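Local coordinates for protein ADP-dependent (S)-NAD(P)H-hydrate dehydratase (Streptococcus mutans, PDB 3BGK) that probably catalyses the ADP-dependent dehydration of the S-form of NAD(P)HX, regenerating NAD(P)H from its hydrated, damaged form, at residues V61-G66 with M76-C81; V129-G134 with Q156-D161; S163-L168 with I181-H186. All blocks are in the same frame, centred on the assembly; numbering follows the deposited sequence.

How the contacts relate
The three contacts follow one another along the chain, each closing its own loop without nesting or crossing. Contact 1 closes the first, bringing helix 71-83 back against strand 60-64. Contact 2 spans a longer excursion: after helix 139-151 the chain returns to lay strand 157-161 beside strand 128-131. In contact 3 helix 163-170, which directly follows that strand, packs on strand 181-184. A single mixed sheet unites them. Strands 60-64 and 128-131 are neighbours, with a probable hydrogen bond of 2.8 Å between Leu62 O and Leu130 N, and strands 157-161 and 181-184 are neighbours too, where Leu158 O and Ile182 N stand 2.8 Å apart.

Contact 1 (V61-G66 with M76-C81); sequences VLLIGG and MAALAC
Leu63 reaches from the strand to the helix with one branch, its CD2 methyl. Leu63 CD2 rests against the peptide joining Ala77 to Ala78, 3.5 Å from Ala78 N, and also meets the Ala77 CB methyl at 3.7 Å. The small alanine side chains let the leucine come down close to the helix backbone. One turn further along the helix, the sulfur of Cys81 lies alongside the isopropyl group of Val61, with Cys81 SG 3.8 Å from Val61 CG2 and almost as near to CB and CG1. Cys81 SG is anti to its own N (chi1 -170°), which aims it at the strand, and Leu63 CD1 approaches the same sulfur at 4.3 Å. No hydrogen bond crosses the contact; the match is one of apolar shapes. It forms the first half of a beta-alpha-beta unit, in which helix 71-83 runs back over strand 60-64, the axes of the two short segments 9.7 Å apart and nearly antiparallel at 165°. The next strand of the unit, 88-93, supplies Val89, which touches both Leu63 and Cys81. Helix 249-263 borders the contact too, putting Ala262 on Val61 and Thr252 and Met256 on Ala80. Farther out, Met76 (selenomethionine) packs on Pro295 and Thr296 and on Glu107 of a neighbouring subunit, while the side chain of Ala77 lies about 5 Å from that of Asp251, a predicted (6S)-NADPHX-binding residue.

Contact 2 (V129-G134 with Q156-D161); sequences VLMGPG and QTLIID
Val129 and Leu158 meet on one face of the sheet, their side chains crossing obliquely, with Val129 CG1 4.1 Å from Leu158 CD1. The CE methyl of Met131 (selenomethionine) approaches the same CD1 from further along this face, brought back by the bend at its last torsion (chi3 45°). Leu130 and Ile159 occupy the other face. Because Leu130 CG is anti to the backbone N (chi1 166°), its CD1 swings over to the neighbouring strand, and Leu130 CD1 touches Ile159 CG2 at 3.8 Å. Successive pairs fall on alternate faces, as in any extended strand, and the parallel register is that expected for two strands of a beta-alpha-beta unit connected through helix 139-151. Four backbone bonds of 2.9 Å hold it: Val129 N to Thr157 O, Ile159 N to Val129 O, Met131 N to Ile159 O and, the most bent at 153°, Asp161 N to Met131 O. Past the end of strand 128-131, the Pro133 ring and the Asp161 side chain meet at about a right angle, with Pro133 CB 3.7 Å from OD2 of Asp161. The other carboxylate oxygen, OD1, is hydrogen-bonded with Thr184 OG1 and in a salt bridge with Lys222, which is predicted to bind AMP.

Contact 3 (S163-L168 with I181-H186); sequences SAINLL and IILTPH. With PO4 (phosphate ion), chain B.
The ring of Pro185 offers its CB to the helix, 3.7 Å from Ile165 CG1, whereas the imidazole of the next residue, His186, is engaged at its edge by a phosphate ion. NE2 of His186 donates to O2 of the phosphate at 2.9 Å, near the ring plane but on a bent path (N-H...O 138°), and O4 also lies in plane at that edge. Between helix and strand the packing is apolar, with no hydrogen bond across it. Ile165 crosses Leu183 at a slant, its CD1 3.9 Å from Leu183 CD2. Leu168, with CG anti to the backbone N (chi1 175°), comes at about a right angle to touch that same Leu183 methyl with its own CD2 at 3.8 Å. Leu183 CD2 thus meets two side chains about one turn apart on the helix. Ile160 of the adjoining strand touches Ile165, Leu168 and Leu183. The phosphate, probably taken up from the crystallisation liquor, is also bound by the backbone N atoms of Gly248, Gly250 and Asp251, where helix 249-263 begins. This Gly-X-Gly-Asp set of amides is consistent with the anion hole of ribokinase-like enzymes; His186, bound to the same phosphate, is predicted to bind (6S)-NADPHX.

Contact 1 (V61-G66 with M76-C81)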
loop_
_atom_site.group_PDB
_atom_site.type_symbol
_atom_site.label_atom_id
_atom_site.label_comp_id
_atom_site.label_asym_id
_atom_site.label_seq_id
_atom_site.Cartn_x
_atom_site.Cartn_y
_atom_site.Cartn_z
ATOM N N VAL A 61 -16.125 -15.252 -8.921
ATOM C CA VAL A 61 -15.588 -14.728 -10.166
ATOM C C VAL A 61 -14.121 -15.085 -10.277
ATOM O O VAL A 61 -13.374 -14.979 -9.302
ATOM C CB VAL A 61 -15.724 -13.190 -10.257
ATOM C CG1 VAL A 61 -15.305 -12.689 -11.635
ATOM C CG2 VAL A 61 -17.146 -12.753 -9.946
ATOM N N LEU A 62 -13.724 -15.517 -11.471
ATOM C CA LEU A 62 -12.323 -15.630 -11.830
ATOM C C LEU A 62 -11.970 -14.526 -12.835
ATOM O O LEU A 62 -12.634 -14.361 -13.868
ATOM C CB LEU A 62 -11.998 -17.034 -12.374
ATOM C CG LEU A 62 -10.583 -17.288 -12.928
ATOM C CD1 LEU A 62 -9.523 -17.330 -11.837
ATOM C CD2 LEU A 62 -10.527 -18.553 -13.761
ATOM N N LEU A 63 -10.935 -13.755 -12.515
ATOM C CA LEU A 63 -10.448 -12.714 -13.406
ATOM C C LEU A 63 -9.167 -13.222 -14.018
ATOM O O LEU A 63 -8.366 -13.851 -13.332
ATOM C CB LEU A 63 -10.197 -11.411 -12.644
ATOM C CG LEU A 63 -11.415 -10.567 -12.261
ATOM C CD1 LEU A 63 -12.133 -11.120 -11.050
ATOM C CD2 LEU A 63 -11.006 -9.138 -12.014
ATOM N N ILE A 64 -8.988 -12.980 -15.310
ATOM C CA ILE A 64 -7.814 -13.438 -16.031
ATOM C C ILE A 64 -7.288 -12.274 -16.852
ATOM O O ILE A 64 -7.968 -11.791 -17.752
ATOM C CB ILE A 64 -8.143 -14.636 -16.954
ATOM C CG1 ILE A 64 -8.806 -15.763 -16.159
ATOM C CG2 ILE A 64 -6.891 -15.137 -17.668
ATOM C CD1 ILE A 64 -9.456 -16.811 -17.015
ATOM N N GLY A 65 -6.085 -11.824 -16.523
ATOM C CA GLY A 65 -5.487 -10.664 -17.167
ATOM C C GLY A 65 -4.298 -10.157 -16.375
ATOM O O GLY A 65 -3.702 -10.898 -15.601
ATOM N N GLY A 66 -3.947 -8.889 -16.568
ATOM C CA GLY A 66 -2.818 -8.306 -15.855
ATOM C C GLY A 66 -1.525 -8.950 -16.292
ATOM O O GLY A 66 -0.567 -9.046 -15.519
HETATM N N MSE A 76 -7.285 -3.244 -10.959
HETATM C CA MSE A 76 -8.398 -2.294 -10.913
HETATM C C MSE A 76 -9.737 -2.964 -11.160
HETATM O O MSE A 76 -10.746 -2.578 -10.571
HETATM C CB MSE A 76 -8.168 -1.134 -11.873
HETATM C CG MSE A 76 -7.161 -0.138 -11.340
HETATM SE SE MSE A 76 -6.798 1.324 -12.560
HETATM C CE MSE A 76 -5.996 0.366 -14.066
ATOM N N ALA A 77 -9.741 -3.982 -12.014
ATOM C CA ALA A 77 -10.927 -4.809 -12.191
ATOM C C ALA A 77 -11.194 -5.631 -10.924
ATOM O O ALA A 77 -12.336 -5.732 -10.475
ATOM C CB ALA A 77 -10.776 -5.702 -13.403
ATOM N N ALA A 78 -10.137 -6.194 -10.341
ATOM C CA ALA A 78 -10.260 -6.941 -9.090
ATOM C C ALA A 78 -10.849 -6.078 -7.975
ATOM O O ALA A 78 -11.820 -6.474 -7.329
ATOM C CB ALA A 78 -8.924 -7.515 -8.672
ATOM N N LEU A 79 -10.261 -4.899 -7.764
ATOM C CA LEU A 79 -10.750 -3.935 -6.780
ATOM C C LEU A 79 -12.231 -3.634 -6.961
ATOM O O LEU A 79 -12.983 -3.626 -5.990
ATOM C CB LEU A 79 -9.939 -2.634 -6.832
ATOM C CG LEU A 79 -8.616 -2.571 -6.059
ATOM C CD1 LEU A 79 -7.872 -1.278 -6.381
ATOM C CD2 LEU A 79 -8.833 -2.698 -4.552
ATOM N N ALA A 80 -12.650 -3.399 -8.202
ATOM C CA ALA A 80 -14.049 -3.116 -8.483
ATOM C C ALA A 80 -14.941 -4.320 -8.192
ATOM O O ALA A 80 -16.030 -4.175 -7.629
ATOM C CB ALA A 80 -14.225 -2.659 -9.916
ATOM N N CYS A 81 -14.464 -5.505 -8.562
ATOM C CA CYS A 81 -15.250 -6.725 -8.431
ATOM C C CYS A 81 -15.523 -7.082 -6.978
ATOM O O CYS A 81 -16.644 -7.461 -6.635
ATOM C CB CYS A 81 -14.563 -7.894 -9.138
ATOM S SG CYS A 81 -15.613 -9.353 -9.263
#

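Contact 2 (V129-G134 with Q156-D161)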
loop_
_atom_site.group_PDB
_atom_site.type_symbol
_atom_site.label_atom_id
_atom_site.label_comp_id
_atom_site.label_asym_id
_atom_site.label_seq_id
_atom_site.Cartn_x
_atom_site.Cartn_y
_atom_site.Cartn_z
ATOM N N VAL A 129 -16.495 -15.737 -15.397
ATOM C CA VAL A 129 -15.107 -15.601 -15.827
ATOM C C VAL A 129 -14.925 -14.302 -16.607
ATOM O O VAL A 129 -15.506 -14.118 -17.683
ATOM C CB VAL A 129 -14.607 -16.831 -16.638
ATOM C CG1 VAL A 129 -13.179 -16.606 -17.160
ATOM C CG2 VAL A 129 -14.663 -18.095 -15.782
ATOM N N LEU A 130 -14.144 -13.388 -16.034
ATOM C CA LEU A 130 -13.822 -12.135 -16.695
ATOM C C LEU A 130 -12.417 -12.216 -17.267
ATOM O O LEU A 130 -11.425 -12.154 -16.542
ATOM C CB LEU A 130 -13.966 -10.935 -15.744
ATOM C CG LEU A 130 -13.374 -9.576 -16.152
ATOM C CD1 LEU A 130 -13.817 -9.107 -17.549
ATOM C CD2 LEU A 130 -13.704 -8.524 -15.113
HETATM N N MSE A 131 -12.340 -12.347 -18.581
HETATM C CA MSE A 131 -11.057 -12.439 -19.241
HETATM C C MSE A 131 -10.830 -11.211 -20.108
HETATM O O MSE A 131 -11.721 -10.791 -20.835
HETATM C CB MSE A 131 -11.012 -13.713 -20.069
HETATM C CG MSE A 131 -9.685 -13.995 -20.731
HETATM SE SE MSE A 131 -9.817 -15.550 -21.900
HETATM C CE MSE A 131 -11.504 -15.151 -22.797
ATOM N N GLY A 132 -9.646 -10.618 -20.006
ATOM C CA GLY A 132 -9.253 -9.585 -20.955
ATOM C C GLY A 132 -8.539 -8.341 -20.465
ATOM O O GLY A 132 -7.664 -7.832 -21.171
ATOM N N PRO A 133 -8.916 -7.816 -19.280
ATOM C CA PRO A 133 -8.268 -6.566 -18.868
ATOM C C PRO A 133 -6.772 -6.761 -18.619
ATOM O O PRO A 133 -6.376 -7.459 -17.687
ATOM C CB PRO A 133 -9.017 -6.167 -17.582
ATOM C CG PRO A 133 -9.685 -7.401 -17.100
ATOM C CD PRO A 133 -9.908 -8.289 -18.291
ATOM N N GLY A 134 -5.957 -6.167 -19.485
ATOM C CA GLY A 134 -4.508 -6.301 -19.401
ATOM C C GLY A 134 -3.958 -7.646 -19.846
ATOM O O GLY A 134 -2.792 -7.956 -19.588
ATOM N N GLN A 156 -21.978 -20.992 -16.957
ATOM C CA GLN A 156 -21.080 -19.898 -16.604
ATOM C C GLN A 156 -21.320 -18.640 -17.436
ATOM O O GLN A 156 -21.662 -18.726 -18.613
ATOM C CB GLN A 156 -19.632 -20.330 -16.796
ATOM C CG GLN A 156 -19.119 -21.345 -15.806
ATOM C CD GLN A 156 -17.655 -21.644 -16.029
ATOM O OE1 GLN A 156 -17.201 -21.751 -17.170
ATOM N NE2 GLN A 156 -16.902 -21.770 -14.946
ATOM N N THR A 157 -21.125 -17.479 -16.814
ATOM C CA THR A 157 -21.140 -16.198 -17.521
ATOM C C THR A 157 -19.717 -15.810 -17.923
ATOM O O THR A 157 -18.792 -15.838 -17.102
ATOM C CB THR A 157 -21.778 -15.086 -16.663
ATOM O OG1 THR A 157 -23.050 -15.536 -16.180
ATOM C CG2 THR A 157 -21.977 -13.809 -17.473
ATOM N N LEU A 158 -19.544 -15.464 -19.190
ATOM C CA LEU A 158 -18.229 -15.127 -19.714
ATOM C C LEU A 158 -18.201 -13.684 -20.193
ATOM O O LEU A 158 -18.970 -13.298 -21.084
ATOM C CB LEU A 158 -17.828 -16.083 -20.846
ATOM C CG LEU A 158 -16.499 -15.836 -21.573
ATOM C CD1 LEU A 158 -15.293 -16.088 -20.663
ATOM C CD2 LEU A 158 -16.414 -16.689 -22.840
ATOM N N ILE A 159 -17.318 -12.898 -19.582
ATOM C CA ILE A 159 -17.102 -11.514 -19.977
ATOM C C ILE A 159 -15.773 -11.416 -20.713
ATOM O O ILE A 159 -14.720 -11.803 -20.193
ATOM C CB ILE A 159 -17.141 -10.533 -18.778
ATOM C CG1 ILE A 159 -18.354 -10.820 -17.887
ATOM C CG2 ILE A 159 -17.178 -9.093 -19.272
ATOM C CD1 ILE A 159 -18.216 -10.291 -16.477
ATOM N N ILE A 160 -15.846 -10.904 -21.935
ATOM C CA ILE A 160 -14.684 -10.758 -22.791
ATOM C C ILE A 160 -14.390 -9.268 -22.925
ATOM O O ILE A 160 -15.198 -8.506 -23.459
ATOM C CB ILE A 160 -14.919 -11.419 -24.170
ATOM C CG1 ILE A 160 -15.292 -12.901 -23.993
ATOM C CG2 ILE A 160 -13.685 -11.268 -25.057
ATOM C CD1 ILE A 160 -15.939 -13.537 -25.212
ATOM N N ASP A 161 -13.231 -8.866 -22.418
ATOM C CA ASP A 161 -12.914 -7.455 -22.259
ATOM C C ASP A 161 -11.640 -7.100 -22.995
ATOM O O ASP A 161 -10.810 -7.967 -23.255
ATOM C CB ASP A 161 -12.764 -7.124 -20.773
ATOM C CG ASP A 161 -12.552 -5.650 -20.518
ATOM O OD1 ASP A 161 -13.531 -4.883 -20.590
ATOM O OD2 ASP A 161 -11.400 -5.252 -20.242
#

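Contact 3 (S163-L168 with I181-H186)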
loop_
_atom_site.group_PDB
_atom_site.type_symbol
_atom_site.label_atom_id
_atom_site.label_comp_id
_atom_site.label_asym_id
_atom_site.label_seq_id
_atom_site.Cartn_x
_atom_site.Cartn_y
_atom_site.Cartn_z
ATOM N N SER A 163 -8.381 -6.486 -24.827
ATOM C CA SER A 163 -7.608 -7.207 -25.840
ATOM C C SER A 163 -8.134 -8.608 -26.160
ATOM O O SER A 163 -7.818 -9.167 -27.216
ATOM C CB SER A 163 -6.127 -7.278 -25.443
ATOM O OG SER A 163 -5.894 -8.294 -24.480
ATOM N N ALA A 164 -8.934 -9.169 -25.256
ATOM C CA ALA A 164 -9.554 -10.470 -25.500
ATOM C C ALA A 164 -10.624 -10.394 -26.594
ATOM O O ALA A 164 -10.996 -11.409 -27.167
ATOM C CB ALA A 164 -10.120 -11.048 -24.212
ATOM N N ILE A 165 -11.111 -9.190 -26.880
ATOM C CA ILE A 165 -12.022 -8.975 -28.000
ATOM C C ILE A 165 -11.285 -9.191 -29.322
ATOM O O ILE A 165 -11.805 -9.852 -30.224
ATOM C CB ILE A 165 -12.675 -7.573 -27.960
ATOM C CG1 ILE A 165 -13.556 -7.409 -26.712
ATOM C CG2 ILE A 165 -13.488 -7.316 -29.225
ATOM C CD1 ILE A 165 -14.882 -8.168 -26.748
ATOM N N ASN A 166 -10.069 -8.644 -29.420
ATOM C CA ASN A 166 -9.170 -8.908 -30.554
ATOM C C ASN A 166 -8.851 -10.397 -30.702
ATOM O O ASN A 166 -8.772 -10.916 -31.815
ATOM C CB ASN A 166 -7.854 -8.143 -30.407
ATOM C CG ASN A 166 -8.051 -6.682 -30.067
ATOM O OD1 ASN A 166 -8.912 -6.006 -30.630
ATOM N ND2 ASN A 166 -7.235 -6.181 -29.148
ATOM N N LEU A 167 -8.652 -11.068 -29.570
ATOM C CA LEU A 167 -8.331 -12.493 -29.544
ATOM C C LEU A 167 -9.514 -13.336 -29.990
ATOM O O LEU A 167 -9.343 -14.343 -30.677
ATOM C CB LEU A 167 -7.864 -12.913 -28.146
ATOM C CG LEU A 167 -6.364 -13.092 -27.898
ATOM C CD1 LEU A 167 -5.537 -11.985 -28.522
ATOM C CD2 LEU A 167 -6.091 -13.187 -26.403
ATOM N N LEU A 168 -10.713 -12.917 -29.595
ATOM C CA LEU A 168 -11.942 -13.554 -30.047
ATOM C C LEU A 168 -12.130 -13.340 -31.554
ATOM O O LEU A 168 -12.638 -14.222 -32.252
ATOM C CB LEU A 168 -13.145 -13.022 -29.256
ATOM C CG LEU A 168 -14.565 -13.457 -29.642
ATOM C CD1 LEU A 168 -14.778 -14.944 -29.404
ATOM C CD2 LEU A 168 -15.609 -12.635 -28.898
ATOM N N ILE A 181 -22.880 -14.594 -22.632
ATOM C CA ILE A 181 -21.692 -13.851 -23.051
ATOM C C ILE A 181 -21.926 -12.356 -22.874
ATOM O O ILE A 181 -22.972 -11.842 -23.279
ATOM C CB ILE A 181 -21.390 -14.108 -24.549
ATOM C CG1 ILE A 181 -21.223 -15.607 -24.831
ATOM C CG2 ILE A 181 -20.182 -13.279 -25.031
ATOM C CD1 ILE A 181 -19.809 -16.164 -24.595
ATOM N N ILE A 182 -20.959 -11.673 -22.259
ATOM C CA ILE A 182 -20.953 -10.210 -22.203
ATOM C C ILE A 182 -19.683 -9.689 -22.878
ATOM O O ILE A 182 -18.578 -10.117 -22.548
ATOM C CB ILE A 182 -21.055 -9.654 -20.754
ATOM C CG1 ILE A 182 -22.274 -10.236 -20.022
ATOM C CG2 ILE A 182 -21.103 -8.126 -20.766
ATOM C CD1 ILE A 182 -22.414 -9.799 -18.568
ATOM N N LEU A 183 -19.850 -8.781 -23.836
ATOM C CA LEU A 183 -18.717 -8.163 -24.512
ATOM C C LEU A 183 -18.573 -6.715 -24.057
ATOM O O LEU A 183 -19.539 -5.958 -24.059
ATOM C CB LEU A 183 -18.881 -8.228 -26.037
ATOM C CG LEU A 183 -19.207 -9.556 -26.734
ATOM C CD1 LEU A 183 -19.734 -9.291 -28.129
ATOM C CD2 LEU A 183 -18.015 -10.514 -26.774
ATOM N N THR A 184 -17.362 -6.337 -23.661
ATOM C CA THR A 184 -17.085 -4.972 -23.218
ATOM C C THR A 184 -15.908 -4.356 -23.994
ATOM O O THR A 184 -14.847 -4.097 -23.423
ATOM C CB THR A 184 -16.834 -4.917 -21.691
ATOM O OG1 THR A 184 -15.862 -5.903 -21.322
ATOM C CG2 THR A 184 -18.112 -5.194 -20.929
ATOM N N PRO A 185 -16.091 -4.117 -25.308
ATOM C CA PRO A 185 -14.999 -3.606 -26.116
ATOM C C PRO A 185 -14.971 -2.083 -26.221
ATOM O O PRO A 185 -16.006 -1.433 -26.081
ATOM C CB PRO A 185 -15.298 -4.202 -27.491
ATOM C CG PRO A 185 -16.793 -4.316 -27.535
ATOM C CD PRO A 185 -17.308 -4.320 -26.118
ATOM N N HIS A 186 -13.787 -1.533 -26.477
ATOM C CA HIS A 186 -13.637 -0.119 -26.832
ATOM C C HIS A 186 -14.127 0.131 -28.260
ATOM O O HIS A 186 -14.341 -0.817 -29.022
ATOM C CB HIS A 186 -12.178 0.323 -26.680
ATOM C CG HIS A 186 -11.771 0.581 -25.263
ATOM N ND1 HIS A 186 -12.375 1.542 -24.477
ATOM C CD2 HIS A 186 -10.816 0.010 -24.489
ATOM C CE1 HIS A 186 -11.815 1.546 -23.280
ATOM N NE2 HIS A 186 -10.863 0.628 -23.262
HETATM P P PO4 B . -9.196 2.033 -19.860
HETATM O O1 PO4 B . -8.028 2.963 -19.604
HETATM O O2 PO4 B . -8.996 1.405 -21.223
HETATM O O3 PO4 B . -9.232 0.934 -18.822
HETATM O O4 PO4 B . -10.504 2.800 -19.819
#